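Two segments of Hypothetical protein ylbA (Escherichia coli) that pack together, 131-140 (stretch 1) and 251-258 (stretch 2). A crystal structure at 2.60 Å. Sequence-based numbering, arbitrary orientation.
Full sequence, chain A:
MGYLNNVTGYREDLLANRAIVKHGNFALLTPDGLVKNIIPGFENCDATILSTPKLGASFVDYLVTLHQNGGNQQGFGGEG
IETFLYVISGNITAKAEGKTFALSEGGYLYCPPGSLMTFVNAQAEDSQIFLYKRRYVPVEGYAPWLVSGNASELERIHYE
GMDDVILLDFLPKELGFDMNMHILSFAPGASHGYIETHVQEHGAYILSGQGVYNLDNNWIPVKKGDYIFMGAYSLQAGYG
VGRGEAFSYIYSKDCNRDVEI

Stretch 1 131-140: LYKRRYVPVE
Stretch 2, residues 251-258: YSKDCNRD

The two stretches belong to one chain and run nearly in the same direction, their end-to-end vectors 13° apart. Residues 131-135 and 251-254 end strands that begin earlier in the chain; the remaining residues are loop or turn. The backbones stay well separated. CA of Tyr-132 lies 8.5 Å from CA of Ser-252, CA of Arg-134 lies 9.4 Å from CA of Asp-254, and CA of Val-137 lies 7.8 Å from CA of Arg-257. At these spacings side chains must bridge the gap, and the two stretches bury 320 Å² between them, both sides summed.

Both strand segments are extended. Phi/psi is -152/142 at Tyr-132, -155/165 at Arg-134, -87/169 at Ser-252 and -82/152 at Asp-254. The loops stay mostly extended, with -63/142 at Tyr-136, -113/106 at Val-137, -137/143 at Val-139 and -134/148 at Arg-257. Asn-256 is the exception at 56/23, a left-handed turn just before Arg-257.

Hydrogen bonds across the contact all come from Arg-257, whose CA-to-CB bond points toward stretch 1. Its chi1 and chi2 are m, chi3 is t and chi4 is -79°. NE of Arg-257 donates to O of Val-137 at 2.7 Å and 162°, a short, nearly straight bond. NH1 of Arg-257 reaches the same O of Val-137 at 3.1 Å, but the 134° angle makes this bond weak. The carbonyl thus meets the guanidinium edge near its plane. NH1 of Arg-257 also donates weakly to OH of Tyr-136, at 3.3 Å and 125°. Tyr-136 has chi1 t and chi2 -99°; its CA-to-CB bond points sideways, but its end comes nearer.

One side-chain hydrogen bond also forms within each stretch. NH2 of Arg-257 donates to O of Asn-256 at 2.7 Å. NH1 of Arg-134 donates to OH of Tyr-132 at 2.8 Å.

Two valines pack against the arginine. CG1 of Val-139 lies over one guanidinium face, 3.8 Å from NH1 of Arg-257. CG1 of Val-137 is 3.8 Å from CD of Arg-257. The CA-to-CB bonds of both valines point toward stretch 2, with chi1 p at Val-139 and t at Val-137; that of Pro-138, between them, points away.

Van der Waals contacts join the strands. CE2 of Tyr-132 is 3.3 Å from OG of Ser-252, an oblique approach to the ring. Tyr-132 has chi1 t and chi2 -79°; Ser-252 has chi1 p. CB of Asp-254, chi1 p, lies over one face of the Arg-134 guanidinium, 3.8 Å from NH2 of Arg-134. Arg-134 has chi1 p, chi2 t, chi3 m and chi4 110°.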

# COMPACT_ATOMS: atom_id res chain seq x y z
N LEU A 131 4.73 -1.37 2.79
CA LEU A 131 5.79 -1.22 1.80
C LEU A 131 5.36 -1.60 0.41
O LEU A 131 4.51 -2.47 0.24
CB LEU A 131 7.00 -2.07 2.17
CG LEU A 131 8.04 -1.39 3.05
CD1 LEU A 131 9.15 -2.38 3.32
CD2 LEU A 131 8.57 -0.12 2.37
N TYR A 132 6.00 -0.98 -0.58
CA TYR A 132 5.66 -1.22 -1.97
C TYR A 132 6.85 -0.98 -2.87
O TYR A 132 7.63 -0.06 -2.64
CB TYR A 132 4.52 -0.30 -2.37
CG TYR A 132 4.11 -0.35 -3.82
CD1 TYR A 132 4.85 0.30 -4.80
CD2 TYR A 132 2.96 -1.03 -4.22
CE1 TYR A 132 4.44 0.29 -6.14
CE2 TYR A 132 2.55 -1.05 -5.55
CZ TYR A 132 3.29 -0.39 -6.50
OH TYR A 132 2.84 -0.34 -7.81
N LYS A 133 7.00 -1.81 -3.89
CA LYS A 133 8.09 -1.64 -4.83
C LYS A 133 7.68 -2.16 -6.19
O LYS A 133 6.86 -3.06 -6.29
CB LYS A 133 9.34 -2.39 -4.37
CG LYS A 133 9.22 -3.91 -4.46
CD LYS A 133 10.56 -4.61 -4.24
CE LYS A 133 10.41 -6.11 -4.31
NZ LYS A 133 11.70 -6.83 -4.16
N ARG A 134 8.23 -1.57 -7.25
CA ARG A 134 7.95 -2.00 -8.62
C ARG A 134 9.14 -1.59 -9.48
O ARG A 134 9.98 -0.81 -9.06
CB ARG A 134 6.68 -1.34 -9.17
CG ARG A 134 6.82 0.12 -9.50
CD ARG A 134 5.55 0.71 -10.08
NE ARG A 134 5.17 0.11 -11.35
CZ ARG A 134 4.11 -0.69 -11.51
NH1 ARG A 134 3.33 -0.97 -10.47
NH2 ARG A 134 3.84 -1.21 -12.69
N ARG A 135 9.21 -2.14 -10.69
CA ARG A 135 10.29 -1.81 -11.59
C ARG A 135 9.88 -0.56 -12.37
O ARG A 135 8.93 -0.57 -13.15
CB ARG A 135 10.58 -3.00 -12.52
CG ARG A 135 11.77 -2.80 -13.43
CD ARG A 135 12.54 -4.10 -13.61
NE ARG A 135 11.71 -5.20 -14.09
CZ ARG A 135 12.12 -6.46 -14.23
NH1 ARG A 135 13.37 -6.79 -13.91
NH2 ARG A 135 11.29 -7.39 -14.67
N TYR A 136 10.60 0.53 -12.12
CA TYR A 136 10.31 1.79 -12.77
C TYR A 136 10.47 1.81 -14.30
O TYR A 136 11.38 1.20 -14.86
CB TYR A 136 11.18 2.88 -12.17
CG TYR A 136 11.03 4.21 -12.85
CD1 TYR A 136 11.95 4.64 -13.80
CD2 TYR A 136 9.94 5.03 -12.57
CE1 TYR A 136 11.79 5.86 -14.45
CE2 TYR A 136 9.76 6.25 -13.22
CZ TYR A 136 10.69 6.66 -14.16
OH TYR A 136 10.51 7.88 -14.79
N VAL A 137 9.57 2.53 -14.97
CA VAL A 137 9.63 2.62 -16.42
C VAL A 137 9.98 4.03 -16.88
O VAL A 137 9.17 4.96 -16.82
CB VAL A 137 8.32 2.21 -17.07
CG1 VAL A 137 8.40 2.46 -18.57
CG2 VAL A 137 8.06 0.75 -16.80
N PRO A 138 11.22 4.20 -17.35
CA PRO A 138 11.71 5.50 -17.82
C PRO A 138 11.10 5.92 -19.13
O PRO A 138 10.72 5.08 -19.95
CB PRO A 138 13.21 5.28 -17.91
CG PRO A 138 13.30 3.85 -18.34
CD PRO A 138 12.28 3.18 -17.44
N VAL A 139 11.01 7.22 -19.32
CA VAL A 139 10.47 7.81 -20.53
C VAL A 139 11.39 8.98 -20.93
O VAL A 139 11.91 9.68 -20.06
CB VAL A 139 9.04 8.34 -20.29
CG1 VAL A 139 9.06 9.45 -19.27
CG2 VAL A 139 8.44 8.84 -21.59
N GLU A 140 11.59 9.17 -22.22
CA GLU A 140 12.46 10.24 -22.71
C GLU A 140 12.09 11.62 -22.17
O GLU A 140 10.93 12.05 -22.26
CB GLU A 140 12.44 10.29 -24.25
CG GLU A 140 12.89 8.99 -24.92
CD GLU A 140 14.42 8.82 -24.93
OE1 GLU A 140 15.07 9.20 -23.93
OE2 GLU A 140 14.96 8.29 -25.94
N TYR A 251 -4.09 2.66 -1.53
CA TYR A 251 -3.92 1.78 -2.67
C TYR A 251 -3.04 2.33 -3.77
O TYR A 251 -3.04 3.53 -4.05
CB TYR A 251 -5.29 1.40 -3.26
CG TYR A 251 -5.95 2.50 -4.06
CD1 TYR A 251 -6.76 3.46 -3.43
CD2 TYR A 251 -5.79 2.57 -5.44
CE1 TYR A 251 -7.39 4.46 -4.17
CE2 TYR A 251 -6.42 3.57 -6.20
CZ TYR A 251 -7.22 4.51 -5.55
OH TYR A 251 -7.82 5.50 -6.30
N SER A 252 -2.32 1.42 -4.42
CA SER A 252 -1.42 1.76 -5.50
C SER A 252 -2.13 1.79 -6.84
O SER A 252 -3.26 1.35 -6.97
CB SER A 252 -0.27 0.77 -5.54
OG SER A 252 -0.75 -0.56 -5.54
N LYS A 253 -1.43 2.30 -7.85
CA LYS A 253 -1.98 2.44 -9.19
C LYS A 253 -0.85 2.87 -10.12
O LYS A 253 -0.23 3.90 -9.89
CB LYS A 253 -3.07 3.51 -9.16
CG LYS A 253 -3.32 4.22 -10.48
CD LYS A 253 -4.03 5.56 -10.26
CE LYS A 253 -4.46 6.22 -11.57
NZ LYS A 253 -5.53 5.45 -12.30
N ASP A 254 -0.58 2.10 -11.16
CA ASP A 254 0.45 2.46 -12.13
C ASP A 254 -0.21 3.45 -13.10
O ASP A 254 -1.43 3.40 -13.31
CB ASP A 254 0.94 1.24 -12.90
CG ASP A 254 -0.17 0.56 -13.68
OD1 ASP A 254 -1.04 -0.08 -13.05
OD2 ASP A 254 -0.19 0.67 -14.91
N CYS A 255 0.57 4.35 -13.69
CA CYS A 255 0.01 5.34 -14.59
C CYS A 255 1.03 6.04 -15.47
O CYS A 255 2.23 5.78 -15.38
CB CYS A 255 -0.73 6.39 -13.79
SG CYS A 255 0.35 7.20 -12.58
N ASN A 256 0.53 6.93 -16.31
CA ASN A 256 1.35 7.72 -17.23
C ASN A 256 2.25 6.95 -18.18
O ASN A 256 3.24 7.50 -18.67
CB ASN A 256 2.22 8.71 -16.46
CG ASN A 256 1.43 9.61 -15.52
OD1 ASN A 256 0.24 9.90 -15.75
ND2 ASN A 256 2.09 10.07 -14.47
N ARG A 257 1.93 5.70 -18.48
CA ARG A 257 2.77 4.95 -19.40
C ARG A 257 1.99 4.19 -20.46
O ARG A 257 0.87 3.76 -20.22
CB ARG A 257 3.65 3.97 -18.62
CG ARG A 257 4.66 4.64 -17.72
CD ARG A 257 5.80 5.26 -18.53
NE ARG A 257 6.80 5.90 -17.66
CZ ARG A 257 6.66 7.11 -17.12
NH1 ARG A 257 7.62 7.60 -16.34
NH2 ARG A 257 5.57 7.83 -17.36
N ASP A 258 2.59 4.05 -21.63
CA ASP A 258 1.96 3.32 -22.73
C ASP A 258 2.23 1.85 -22.40
O ASP A 258 2.97 1.54 -21.48
CB ASP A 258 2.63 3.67 -24.06
CG ASP A 258 1.92 3.08 -25.25
OD1 ASP A 258 2.50 3.13 -26.35
OD2 ASP A 258 0.79 2.56 -25.12